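Local atomic coordinates of uncharacterized protein lp_2664 (Lactobacillus plantarum WCFS1, PDB entry 2PJQ), a protein that is of unknown function but carries an HD domain, so it may act as a metal-dependent phosphohydrolase, as many members of that superfamily do. Residues Y18-K22 / D80-Q84; S28-H34 / R140-Y144; R44-E49 / T192-K196; F107-N112 / M163-Y168. The contacts are given in a common frame with arbitrary orientation. Numbering follows the deposited sequence.

Contact 1 of 4, residues Y18-K22 / D80-Q84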
loop_
_atom_site.group_PDB
_atom_site.type_symbol
_atom_site.label_atom_id
_atom_site.label_comp_id
_atom_site.label_asym_id
_atom_site.label_seq_id
_atom_site.Cartn_x
_atom_site.Cartn_y
_atom_site.Cartn_z
ATOM N N TYR B 18 15.302 20.697 10.377
ATOM C CA TYR B 18 15.473 20.722 8.937
ATOM C C TYR B 18 14.813 19.519 8.259
ATOM O O TYR B 18 14.033 19.666 7.304
ATOM C CB TYR B 18 16.952 20.759 8.581
ATOM C CG TYR B 18 17.181 20.952 7.108
ATOM C CD1 TYR B 18 16.892 22.173 6.492
ATOM C CD2 TYR B 18 17.615 19.894 6.314
ATOM C CE1 TYR B 18 17.022 22.336 5.128
ATOM C CE2 TYR B 18 17.749 20.045 4.941
ATOM C CZ TYR B 18 17.447 21.269 4.356
ATOM O OH TYR B 18 17.544 21.390 2.995
ATOM N N ALA B 19 15.133 18.333 8.762
ATOM C CA ALA B 19 14.604 17.096 8.216
ATOM C C ALA B 19 13.081 17.092 8.142
ATOM O O ALA B 19 12.505 16.977 7.058
ATOM C CB ALA B 19 15.079 15.933 9.052
ATOM N N LEU B 20 12.424 17.205 9.294
ATOM C CA LEU B 20 10.963 17.200 9.330
ATOM C C LEU B 20 10.317 18.236 8.391
ATOM O O LEU B 20 9.272 17.973 7.810
ATOM C CB LEU B 20 10.471 17.399 10.768
ATOM C CG LEU B 20 10.924 16.316 11.754
ATOM C CD1 LEU B 20 10.673 16.770 13.160
ATOM C CD2 LEU B 20 10.207 15.018 11.479
ATOM N N GLN B 21 10.912 19.409 8.228
ATOM C CA GLN B 21 10.315 20.378 7.314
ATOM C C GLN B 21 10.347 19.864 5.874
ATOM O O GLN B 21 9.318 19.814 5.206
ATOM C CB GLN B 21 11.037 21.726 7.392
ATOM C CG GLN B 21 10.226 22.792 8.089
ATOM C CD GLN B 21 10.116 22.555 9.589
ATOM O OE1 GLN B 21 10.076 21.402 10.050
ATOM N NE2 GLN B 21 10.050 23.647 10.360
ATOM N N LYS B 22 11.527 19.471 5.406
ATOM C CA LYS B 22 11.693 18.984 4.046
ATOM C C LYS B 22 10.883 17.745 3.717
ATOM O O LYS B 22 10.724 17.404 2.541
ATOM C CB LYS B 22 13.171 18.697 3.753
ATOM C CG LYS B 22 14.027 19.929 3.560
ATOM C CD LYS B 22 13.633 20.684 2.308
ATOM C CE LYS B 22 14.441 21.956 2.183
ATOM N NZ LYS B 22 14.530 22.411 0.762
ATOM N N ASP B 80 21.268 21.513 -1.018
ATOM C CA ASP B 80 20.436 22.217 -0.043
ATOM C C ASP B 80 20.886 21.861 1.366
ATOM O O ASP B 80 21.106 22.738 2.191
ATOM C CB ASP B 80 18.952 21.880 -0.205
ATOM C CG ASP B 80 18.241 22.810 -1.186
ATOM O OD1 ASP B 80 18.618 24.005 -1.263
ATOM O OD2 ASP B 80 17.296 22.351 -1.867
ATOM N N LEU B 81 21.040 20.571 1.636
ATOM C CA LEU B 81 21.467 20.121 2.955
ATOM C C LEU B 81 22.774 20.783 3.412
ATOM O O LEU B 81 22.965 21.035 4.606
ATOM C CB LEU B 81 21.621 18.591 2.979
ATOM C CG LEU B 81 22.236 17.993 4.257
ATOM C CD1 LEU B 81 21.335 18.274 5.459
ATOM C CD2 LEU B 81 22.437 16.505 4.089
ATOM N N ILE B 82 23.680 21.063 2.480
ATOM C CA ILE B 82 24.932 21.708 2.881
ATOM C C ILE B 82 24.619 23.131 3.351
ATOM O O ILE B 82 25.076 23.565 4.406
ATOM C CB ILE B 82 25.984 21.764 1.721
ATOM C CG1 ILE B 82 26.556 20.371 1.423
ATOM C CG2 ILE B 82 27.155 22.620 2.132
ATOM C CD1 ILE B 82 25.563 19.402 0.854
ATOM N N VAL B 83 23.831 23.848 2.563
ATOM C CA VAL B 83 23.449 25.202 2.922
ATOM C C VAL B 83 22.969 25.162 4.364
ATOM O O VAL B 83 23.267 26.060 5.142
ATOM C CB VAL B 83 22.330 25.740 1.966
ATOM C CG1 VAL B 83 21.787 27.076 2.447
ATOM C CG2 VAL B 83 22.909 25.913 0.561
ATOM N N GLN B 84 22.262 24.100 4.734
ATOM C CA GLN B 84 21.767 23.968 6.105
ATOM C C GLN B 84 22.888 23.616 7.097
ATOM O O GLN B 84 23.062 24.270 8.127
ATOM C CB GLN B 84 20.670 22.901 6.182
ATOM C CG GLN B 84 20.140 22.679 7.602
ATOM C CD GLN B 84 19.717 23.988 8.270
ATOM O OE1 GLN B 84 19.216 24.892 7.599
ATOM N NE2 GLN B 84 19.910 24.089 9.592
#
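Tyr18 lays one face of its ring against the aliphatic part of Gln84: Gln84 CG stands 3.7 Å from the centroid of the Tyr18 ring and 26° off its normal, a CH-pi contact in which Tyr18 CG and Gln84 CG come within 3.5 Å. The t rotamer of Tyr18 carries the ring across the gap, so that its far end reaches about one turn back toward the N-terminus of the other helix. There Tyr18 OH rests 3.5 Å from Asp80 CB, and Tyr18 CE2 meets Leu81 CD1 at 4.0 Å. Across the two segments Tyr18 forms no hydrogen bond; it packs by shape and apolar contact. One turn later Lys22 reaches out from the same side of its helix, and Lys22 NZ forms a long salt bridge, 3.8 Å, with Asp80 OD2 at the solvent-facing margin. Moving four residues on, from Tyr18 to Lys22, moves the partner four back, from Gln84 to Asp80, as the roughly antiparallel run of the short segments (145°) requires. The axes stay 12.1 Å apart at closest, a wide gap bridged by long side chains, and only 215 Å² is buried. Helix 9-22 and helix 74-87 thus meet at the surface of the all-helical domain. Beneath them lies helix 53-62, whose Leu62 touches both Tyr18 and Leu81, while Phe99 of helix 92-102 backs Leu81.

Contact 2 of 4, residues S28-H34 / R140-Y144; sequences SGHGRDH and RALYY
A turn, residues 28-31, leads into helix 32-49 and runs beside one side of helix 134-148, with CA separations of 5.0 Å for Ser28-Tyr144 and 5.4 Å for Gly29-Arg140. Ser28 (phi/psi -132/-7) puts its O 3.6 Å from Tyr144 CD1 and its C 3.7 Å from Tyr143 CE1; its OG bonds to Asp26. Gly29 takes 99/37, a left-handed conformation that calls for glycine, with Gly29 N 3.6 Å from Tyr143 CE1. Its carbonyl O accepts two weak hydrogen bonds, from Arg140 NE (3.0 Å) and Arg140 NH2 (2.8 Å). His30 (chi1 m) brings CE1 within 2.9 Å of Arg140 NH2, which lies over its ring face. Gly31 is the N-cap. His34 (chi1 t) sets ND1 3.4 Å from Arg140 NH1, over the guanidinium face. Arg140 is m, t, p along chi1 to chi3; both tyrosines are t. His34 belongs to an apparent H...HD...D pattern, consistent with an HD-type metal site, and bonds to Asp131 and weakly to Asp64. Arg140 NH1 also bonds to Asp131 O, so the carbonyls of Gly29 (weakly) and Asp131 hold the guanidinium next to His34, over its face, and His30, at its edge, beside that presumed, here metal-free site.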
loop_
_atom_site.group_PDB
_atom_site.type_symbol
_atom_site.label_atom_id
_atom_site.label_comp_id
_atom_site.label_asym_id
_atom_site.label_seq_id
_atom_site.Cartn_x
_atom_site.Cartn_y
_atom_site.Cartn_z
ATOM N N SER B 28 4.723 9.338 0.505
ATOM C CA SER B 28 5.389 8.206 -0.145
ATOM C C SER B 28 5.786 7.169 0.896
ATOM O O SER B 28 6.234 6.075 0.551
ATOM C CB SER B 28 6.639 8.661 -0.894
ATOM O OG SER B 28 7.631 9.116 0.003
ATOM N N GLY B 29 5.610 7.525 2.167
ATOM C CA GLY B 29 5.955 6.624 3.246
ATOM C C GLY B 29 7.308 6.996 3.818
ATOM O O GLY B 29 8.112 6.141 4.203
ATOM N N HIS B 30 7.574 8.289 3.874
ATOM C CA HIS B 30 8.850 8.757 4.384
ATOM C C HIS B 30 8.648 10.100 5.076
ATOM O O HIS B 30 9.519 10.971 5.043
ATOM C CB HIS B 30 9.846 8.893 3.225
ATOM C CG HIS B 30 10.034 7.631 2.441
ATOM N ND1 HIS B 30 11.024 6.714 2.726
ATOM C CD2 HIS B 30 9.321 7.106 1.418
ATOM C CE1 HIS B 30 10.909 5.679 1.915
ATOM N NE2 HIS B 30 9.884 5.891 1.112
ATOM N N GLY B 31 7.488 10.248 5.704
ATOM C CA GLY B 31 7.159 11.474 6.396
ATOM C C GLY B 31 7.596 11.416 7.839
ATOM O O GLY B 31 8.410 10.578 8.214
ATOM N N ARG B 32 7.026 12.293 8.653
ATOM C CA ARG B 32 7.384 12.398 10.056
ATOM C C ARG B 32 7.305 11.151 10.943
ATOM O O ARG B 32 8.146 10.991 11.821
ATOM C CB ARG B 32 6.623 13.581 10.669
ATOM C CG ARG B 32 7.196 14.931 10.194
ATOM C CD ARG B 32 6.128 16.001 9.983
ATOM N NE ARG B 32 6.296 17.191 10.823
ATOM C CZ ARG B 32 6.293 17.191 12.159
ATOM N NH1 ARG B 32 6.142 16.054 12.849
ATOM N NH2 ARG B 32 6.417 18.341 12.808
ATOM N N ASP B 33 6.332 10.264 10.733
ATOM C CA ASP B 33 6.252 9.051 11.559
ATOM C C ASP B 33 7.466 8.150 11.284
ATOM O O ASP B 33 8.157 7.709 12.219
ATOM C CB ASP B 33 4.946 8.302 11.278
ATOM C CG ASP B 33 3.715 9.073 11.754
ATOM O OD1 ASP B 33 3.604 9.297 12.971
ATOM O OD2 ASP B 33 2.858 9.457 10.920
ATOM N N HIS B 34 7.713 7.888 10.000
ATOM C CA HIS B 34 8.854 7.086 9.545
ATOM C C HIS B 34 10.094 7.639 10.237
ATOM O O HIS B 34 10.759 6.943 10.996
ATOM C CB HIS B 34 9.007 7.218 8.023
ATOM C CG HIS B 34 10.318 6.717 7.473
ATOM N ND1 HIS B 34 10.681 5.386 7.485
ATOM C CD2 HIS B 34 11.315 7.369 6.822
ATOM C CE1 HIS B 34 11.837 5.244 6.862
ATOM N NE2 HIS B 34 12.242 6.432 6.449
ATOM N N ARG B 140 4.169 0.299 4.258
ATOM C CA ARG B 140 4.983 1.286 3.560
ATOM C C ARG B 140 5.389 0.868 2.158
ATOM O O ARG B 140 5.428 1.685 1.240
ATOM C CB ARG B 140 6.243 1.591 4.347
ATOM C CG ARG B 140 6.019 2.289 5.654
ATOM C CD ARG B 140 7.374 2.538 6.225
ATOM N NE ARG B 140 8.111 3.317 5.251
ATOM C CZ ARG B 140 9.421 3.280 5.087
ATOM N NH1 ARG B 140 10.167 2.483 5.846
ATOM N NH2 ARG B 140 9.975 4.042 4.148
ATOM N N ALA B 141 5.721 -0.406 2.008
ATOM C CA ALA B 141 6.110 -0.948 0.724
ATOM C C ALA B 141 5.002 -0.661 -0.280
ATOM O O ALA B 141 5.183 0.124 -1.201
ATOM C CB ALA B 141 6.333 -2.440 0.839
ATOM N N LEU B 142 3.845 -1.277 -0.108
ATOM C CA LEU B 142 2.764 -1.042 -1.049
ATOM C C LEU B 142 2.248 0.394 -1.078
ATOM O O LEU B 142 1.754 0.870 -2.105
ATOM C CB LEU B 142 1.601 -2.016 -0.788
ATOM C CG LEU B 142 1.910 -3.365 -1.437
ATOM C CD1 LEU B 142 2.733 -4.241 -0.482
ATOM C CD2 LEU B 142 0.620 -4.016 -1.827
ATOM N N TYR B 143 2.350 1.085 0.050
ATOM C CA TYR B 143 1.883 2.464 0.122
ATOM C C TYR B 143 2.709 3.316 -0.827
ATOM O O TYR B 143 2.258 4.351 -1.315
ATOM C CB TYR B 143 2.005 2.967 1.547
ATOM C CG TYR B 143 1.619 4.396 1.720
ATOM C CD1 TYR B 143 2.522 5.426 1.439
ATOM C CD2 TYR B 143 0.353 4.737 2.192
ATOM C CE1 TYR B 143 2.173 6.768 1.634
ATOM C CE2 TYR B 143 -0.004 6.073 2.391
ATOM C CZ TYR B 143 0.909 7.077 2.114
ATOM O OH TYR B 143 0.565 8.381 2.350
ATOM N N TYR B 144 3.930 2.868 -1.088
ATOM C CA TYR B 144 4.824 3.560 -1.998
ATOM C C TYR B 144 4.412 3.272 -3.445
ATOM O O TYR B 144 4.441 4.158 -4.309
ATOM C CB TYR B 144 6.251 3.090 -1.770
ATOM C CG TYR B 144 7.238 3.690 -2.742
ATOM C CD1 TYR B 144 7.593 5.033 -2.667
ATOM C CD2 TYR B 144 7.792 2.919 -3.753
ATOM C CE1 TYR B 144 8.471 5.578 -3.579
ATOM C CE2 TYR B 144 8.660 3.452 -4.659
ATOM C CZ TYR B 144 9.000 4.772 -4.576
ATOM O OH TYR B 144 9.870 5.294 -5.501
#

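Contact 3 of 4, residues R44-E49 / T192-K196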
loop_
_atom_site.group_PDB
_atom_site.type_symbol
_atom_site.label_atom_id
_atom_site.label_comp_id
_atom_site.label_asym_id
_atom_site.label_seq_id
_atom_site.Cartn_x
_atom_site.Cartn_y
_atom_site.Cartn_z
ATOM N N ARG B 44 18.076 3.708 20.387
ATOM C CA ARG B 44 18.259 2.516 21.199
ATOM C C ARG B 44 19.475 1.719 20.717
ATOM O O ARG B 44 20.350 1.355 21.505
ATOM C CB ARG B 44 17.029 1.610 21.166
ATOM C CG ARG B 44 17.260 0.375 22.011
ATOM C CD ARG B 44 16.327 -0.764 21.719
ATOM N NE ARG B 44 16.872 -1.976 22.320
ATOM C CZ ARG B 44 16.349 -3.194 22.189
ATOM N NH1 ARG B 44 15.248 -3.384 21.474
ATOM N NH2 ARG B 44 16.938 -4.230 22.769
ATOM N N LEU B 45 19.514 1.456 19.414
ATOM C CA LEU B 45 20.597 0.696 18.795
ATOM C C LEU B 45 21.967 1.322 19.018
ATOM O O LEU B 45 22.931 0.616 19.297
ATOM C CB LEU B 45 20.339 0.554 17.287
ATOM C CG LEU B 45 20.015 -0.805 16.638
ATOM C CD1 LEU B 45 19.048 -1.650 17.477
ATOM C CD2 LEU B 45 19.424 -0.522 15.259
ATOM N N ALA B 46 22.059 2.640 18.889
ATOM C CA ALA B 46 23.339 3.307 19.079
ATOM C C ALA B 46 23.858 3.009 20.483
ATOM O O ALA B 46 25.012 2.600 20.665
ATOM C CB ALA B 46 23.199 4.821 18.869
ATOM N N LYS B 47 22.996 3.194 21.476
ATOM C CA LYS B 47 23.390 2.951 22.849
ATOM C C LYS B 47 23.818 1.510 23.097
ATOM O O LYS B 47 24.872 1.260 23.683
ATOM C CB LYS B 47 22.262 3.387 23.759
ATOM C CG LYS B 47 21.956 4.863 23.491
ATOM C CD LYS B 47 21.089 5.512 24.553
ATOM C CE LYS B 47 20.849 6.975 24.216
ATOM N NZ LYS B 47 20.127 7.688 25.311
ATOM N N ASP B 48 23.022 0.559 22.630
ATOM C CA ASP B 48 23.366 -0.839 22.792
ATOM C C ASP B 48 24.760 -1.132 22.231
ATOM O O ASP B 48 25.490 -1.960 22.772
ATOM C CB ASP B 48 22.323 -1.699 22.090
ATOM C CG ASP B 48 21.148 -2.023 22.985
ATOM O OD1 ASP B 48 20.674 -1.120 23.701
ATOM O OD2 ASP B 48 20.691 -3.183 22.969
ATOM N N GLU B 49 25.129 -0.450 21.149
ATOM C CA GLU B 49 26.429 -0.653 20.521
ATOM C C GLU B 49 27.533 0.297 20.970
ATOM O O GLU B 49 28.699 0.071 20.678
ATOM C CB GLU B 49 26.299 -0.561 19.005
ATOM C CG GLU B 49 25.941 -1.867 18.373
ATOM C CD GLU B 49 26.873 -2.965 18.827
ATOM O OE1 GLU B 49 28.098 -2.793 18.679
ATOM O OE2 GLU B 49 26.384 -3.996 19.338
ATOM N N THR B 192 23.695 -4.766 13.749
ATOM C CA THR B 192 23.580 -4.815 15.212
ATOM C C THR B 192 23.031 -6.136 15.757
ATOM O O THR B 192 22.120 -6.717 15.180
ATOM C CB THR B 192 22.631 -3.722 15.719
ATOM O OG1 THR B 192 22.603 -2.631 14.792
ATOM C CG2 THR B 192 23.081 -3.238 17.086
ATOM N N ASP B 193 23.558 -6.606 16.883
ATOM C CA ASP B 193 23.035 -7.849 17.436
ATOM C C ASP B 193 21.606 -7.619 17.884
ATOM O O ASP B 193 20.739 -8.466 17.671
ATOM C CB ASP B 193 23.869 -8.347 18.619
ATOM C CG ASP B 193 25.026 -9.234 18.185
ATOM O OD1 ASP B 193 24.914 -9.861 17.105
ATOM O OD2 ASP B 193 26.033 -9.320 18.926
ATOM N N THR B 194 21.368 -6.463 18.497
ATOM C CA THR B 194 20.041 -6.110 18.983
ATOM C C THR B 194 19.035 -6.059 17.843
ATOM O O THR B 194 17.849 -6.335 18.028
ATOM C CB THR B 194 20.042 -4.738 19.657
ATOM O OG1 THR B 194 20.853 -4.782 20.834
ATOM C CG2 THR B 194 18.630 -4.332 20.039
ATOM N N ALA B 195 19.521 -5.710 16.661
ATOM C CA ALA B 195 18.655 -5.598 15.513
ATOM C C ALA B 195 18.355 -6.954 14.926
ATOM O O ALA B 195 17.202 -7.253 14.627
ATOM C CB ALA B 195 19.287 -4.689 14.472
ATOM N N LYS B 196 19.382 -7.780 14.752
ATOM C CA LYS B 196 19.176 -9.115 14.195
ATOM C C LYS B 196 18.028 -9.746 14.946
ATOM O O LYS B 196 17.171 -10.387 14.365
ATOM C CB LYS B 196 20.420 -9.991 14.373
ATOM C CG LYS B 196 21.579 -9.646 13.473
ATOM C CD LYS B 196 22.701 -10.644 13.659
ATOM C CE LYS B 196 23.863 -10.347 12.721
ATOM N NZ LYS B 196 24.905 -11.421 12.750
#
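In this all-helical HD-type fold, the start of helix 193-198 packs against the last turns of helix 32-49, joining parts of the chain more than 140 residues apart. Thr192 occupies the N-cap position, although its side chain makes no capping bond; it turns toward the other helix instead. Thr192 CG2 presses on Glu49 CG at 3.4 Å, and Thr192 OG1 lies 3.7 Å from Leu45 CG. Its backbone N is bound to Asp126 of helix 119-130, which fixes the helix start to a third helix. Thr194 lies closest to the partner backbone, with its CA 6.8 Å from that of Leu45, and uses both ends of its side chain. Thr194 OG1 donates a 2.7 Å hydrogen bond to Asp48 OD2, the one hydrogen bond between the segments. Thr194 CG2 touches Leu45 CD1 at 3.7 Å and sits over one face of the Arg44 guanidinium, 3.2 Å from Arg44 NH2. Arg44 and Asp48, one turn apart, are themselves joined by a long salt bridge, Arg44 NH2 to Asp48 OD2 at 3.9 Å, so Asp48 OD2 serves two partners at the exposed margin. Ala195 completes the buried side, where Leu45 packs also against Val123 and Ala195 against Leu130. There the Leu45 side chain, with chi1 at -112°, between the usual wells, brings Leu45 CD2 to 4.2 Å from Ala195 CB.

Contact 4 of 4, residues F107-N112 / M163-Y168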
loop_
_atom_site.group_PDB
_atom_site.type_symbol
_atom_site.label_atom_id
_atom_site.label_comp_id
_atom_site.label_asym_id
_atom_site.label_seq_id
_atom_site.Cartn_x
_atom_site.Cartn_y
_atom_site.Cartn_z
ATOM N N PHE B 107 20.761 -0.034 0.137
ATOM C CA PHE B 107 20.799 -1.350 -0.483
ATOM C C PHE B 107 21.072 -1.157 -1.976
ATOM O O PHE B 107 21.766 -1.961 -2.602
ATOM C CB PHE B 107 19.440 -2.018 -0.284
ATOM C CG PHE B 107 19.316 -3.370 -0.912
ATOM C CD1 PHE B 107 19.828 -4.494 -0.282
ATOM C CD2 PHE B 107 18.623 -3.530 -2.102
ATOM C CE1 PHE B 107 19.642 -5.763 -0.824
ATOM C CE2 PHE B 107 18.430 -4.793 -2.652
ATOM C CZ PHE B 107 18.938 -5.911 -2.011
ATOM N N SER B 108 20.511 -0.087 -2.538
ATOM C CA SER B 108 20.684 0.220 -3.953
ATOM C C SER B 108 22.170 0.277 -4.282
ATOM O O SER B 108 22.599 -0.162 -5.349
ATOM C CB SER B 108 20.017 1.561 -4.296
ATOM O OG SER B 108 20.530 2.632 -3.515
ATOM N N LYS B 109 22.949 0.811 -3.347
ATOM C CA LYS B 109 24.389 0.933 -3.527
ATOM C C LYS B 109 25.098 -0.414 -3.487
ATOM O O LYS B 109 25.864 -0.736 -4.392
ATOM C CB LYS B 109 24.979 1.859 -2.458
ATOM C CG LYS B 109 24.803 3.341 -2.748
ATOM C CD LYS B 109 25.416 3.703 -4.099
ATOM C CE LYS B 109 25.588 5.207 -4.270
ATOM N NZ LYS B 109 26.673 5.758 -3.405
ATOM N N SER B 110 24.827 -1.197 -2.442
ATOM C CA SER B 110 25.442 -2.512 -2.253
ATOM C C SER B 110 25.676 -3.284 -3.549
ATOM O O SER B 110 26.602 -4.091 -3.633
ATOM C CB SER B 110 24.598 -3.370 -1.300
ATOM O OG SER B 110 23.357 -3.734 -1.883
ATOM N N PHE B 111 24.836 -3.047 -4.553
ATOM C CA PHE B 111 24.994 -3.733 -5.829
ATOM C C PHE B 111 26.365 -3.414 -6.423
ATOM O O PHE B 111 27.048 -4.302 -6.935
ATOM C CB PHE B 111 23.892 -3.323 -6.812
ATOM C CG PHE B 111 22.511 -3.743 -6.387
ATOM C CD1 PHE B 111 21.731 -2.917 -5.581
ATOM C CD2 PHE B 111 21.993 -4.972 -6.788
ATOM C CE1 PHE B 111 20.455 -3.308 -5.180
ATOM C CE2 PHE B 111 20.719 -5.372 -6.391
ATOM C CZ PHE B 111 19.948 -4.539 -5.587
ATOM N N ASN B 112 26.768 -2.148 -6.343
ATOM C CA ASN B 112 28.067 -1.724 -6.865
ATOM C C ASN B 112 29.214 -2.357 -6.060
ATOM O O ASN B 112 30.332 -1.835 -6.040
ATOM C CB ASN B 112 28.192 -0.189 -6.827
ATOM C CG ASN B 112 27.068 0.517 -7.582
ATOM O OD1 ASN B 112 26.705 0.127 -8.694
ATOM N ND2 ASN B 112 26.526 1.575 -6.982
HETATM N N MSE B 163 20.561 -7.858 -10.020
HETATM C CA MSE B 163 20.349 -6.431 -10.241
HETATM C C MSE B 163 21.604 -5.571 -10.153
HETATM O O MSE B 163 22.608 -5.967 -9.562
HETATM C CB MSE B 163 19.327 -5.900 -9.241
HETATM C CG MSE B 163 17.987 -6.596 -9.273
HETATM SE SE MSE B 163 16.866 -5.967 -7.830
HETATM C CE MSE B 163 16.159 -4.395 -8.674
ATOM N N THR B 164 21.520 -4.379 -10.739
ATOM C CA THR B 164 22.619 -3.417 -10.741
ATOM C C THR B 164 22.092 -2.036 -10.343
ATOM O O THR B 164 20.910 -1.740 -10.537
ATOM C CB THR B 164 23.270 -3.302 -12.136
ATOM O OG1 THR B 164 22.343 -2.704 -13.051
ATOM C CG2 THR B 164 23.669 -4.677 -12.652
ATOM N N ARG B 165 22.976 -1.203 -9.794
ATOM C CA ARG B 165 22.637 0.155 -9.350
ATOM C C ARG B 165 21.505 0.787 -10.147
ATOM O O ARG B 165 20.521 1.271 -9.583
ATOM C CB ARG B 165 23.871 1.062 -9.434
ATOM C CG ARG B 165 23.611 2.552 -9.151
ATOM C CD ARG B 165 23.195 2.811 -7.702
ATOM N NE ARG B 165 23.156 4.241 -7.384
ATOM C CZ ARG B 165 22.797 4.740 -6.201
ATOM N NH1 ARG B 165 22.440 3.930 -5.211
ATOM N NH2 ARG B 165 22.796 6.052 -6.004
ATOM N N GLU B 166 21.656 0.782 -11.464
ATOM C CA GLU B 166 20.654 1.356 -12.339
ATOM C C GLU B 166 19.372 0.538 -12.321
ATOM O O GLU B 166 18.340 1.004 -11.836
ATOM C CB GLU B 166 21.203 1.439 -13.757
ATOM C CG GLU B 166 22.568 2.094 -13.820
ATOM C CD GLU B 166 23.071 2.248 -15.235
ATOM O OE1 GLU B 166 22.352 2.860 -16.054
ATOM O OE2 GLU B 166 24.187 1.762 -15.527
ATOM N N GLN B 167 19.442 -0.684 -12.840
ATOM C CA GLN B 167 18.271 -1.547 -12.888
ATOM C C GLN B 167 17.329 -1.292 -11.720
ATOM O O GLN B 167 16.172 -0.920 -11.915
ATOM C CB GLN B 167 18.680 -3.021 -12.893
ATOM C CG GLN B 167 19.522 -3.434 -14.087
ATOM C CD GLN B 167 19.500 -4.936 -14.320
ATOM O OE1 GLN B 167 20.346 -5.478 -15.033
ATOM N NE2 GLN B 167 18.519 -5.613 -13.730
ATOM N N TYR B 168 17.842 -1.473 -10.508
ATOM C CA TYR B 168 17.050 -1.288 -9.295
ATOM C C TYR B 168 16.383 0.075 -9.144
ATOM O O TYR B 168 15.190 0.157 -8.839
ATOM C CB TYR B 168 17.912 -1.562 -8.051
ATOM C CG TYR B 168 17.177 -1.335 -6.742
ATOM C CD1 TYR B 168 15.985 -2.010 -6.461
ATOM C CD2 TYR B 168 17.659 -0.429 -5.796
ATOM C CE1 TYR B 168 15.288 -1.785 -5.275
ATOM C CE2 TYR B 168 16.969 -0.197 -4.604
ATOM C CZ TYR B 168 15.785 -0.878 -4.352
ATOM O OH TYR B 168 15.096 -0.652 -3.181
#
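A cluster of aromatic side chains joins the short, weakly bonded helix at 107-110 to the start of helix 165-170, with Ser108 close to the presumed HD-type metal site without touching its residues. Phe111 points toward the partner segment. Its CE2 meets Met163 CB at 3.2 Å, its CD2 approaches Met163 O at 3.0 Å, and the selenium of this selenomethionine, Met163 SE, lies 5.1 Å from the Phe111 centroid, obliquely. Phe111 and Tyr168 have planes 29° apart and centroids separated by 5.7 Å; the rings are slid so far that they barely overlap, with Phe111 CE1 and Tyr168 CD2 4.1 Å apart. Phe107 CD2 reaches Tyr168 CE2 at 4.5 Å, and Ser108 CB abuts the edge of the Tyr168 ring, 3.4 Å from CD2. On the polar side, Arg165 extends alongside the side chains of Ser108 and Lys109. Lys109 CD covers one guanidinium face at 3.2 Å from Arg165 NH1, while Lys109 NZ bonds to Asp103 O; Asn112 OD1 comes within 3.1 Å of Arg165 CB. His178 and Lys182 of helix 175-183 cover Tyr168. The selenium beside the Phe111 ring makes this a Met-aromatic contact.

Two of the four contacts share helix 32-49: contact 2 at its beginning and contact 3 at its end, their centres about 23 Å apart. Contact 1 touches contact 2, because Leu20 packs on Arg32, with Leu20 CD2 3.3 Å from Arg32 CG. Contacts 3 and 4 touch none of the others; contact 4 comes nearest to contact 2, about 8 Å between nearest atoms. Along the chain, contact 1 closes before contact 4 opens, contact 4 is nested inside the loop closed by contact 3, and the other pairs cross. This ties helices early and late in the chain, from 9-22 to 193-198, into one helical fold, with contact 2 beside the presumed metal site.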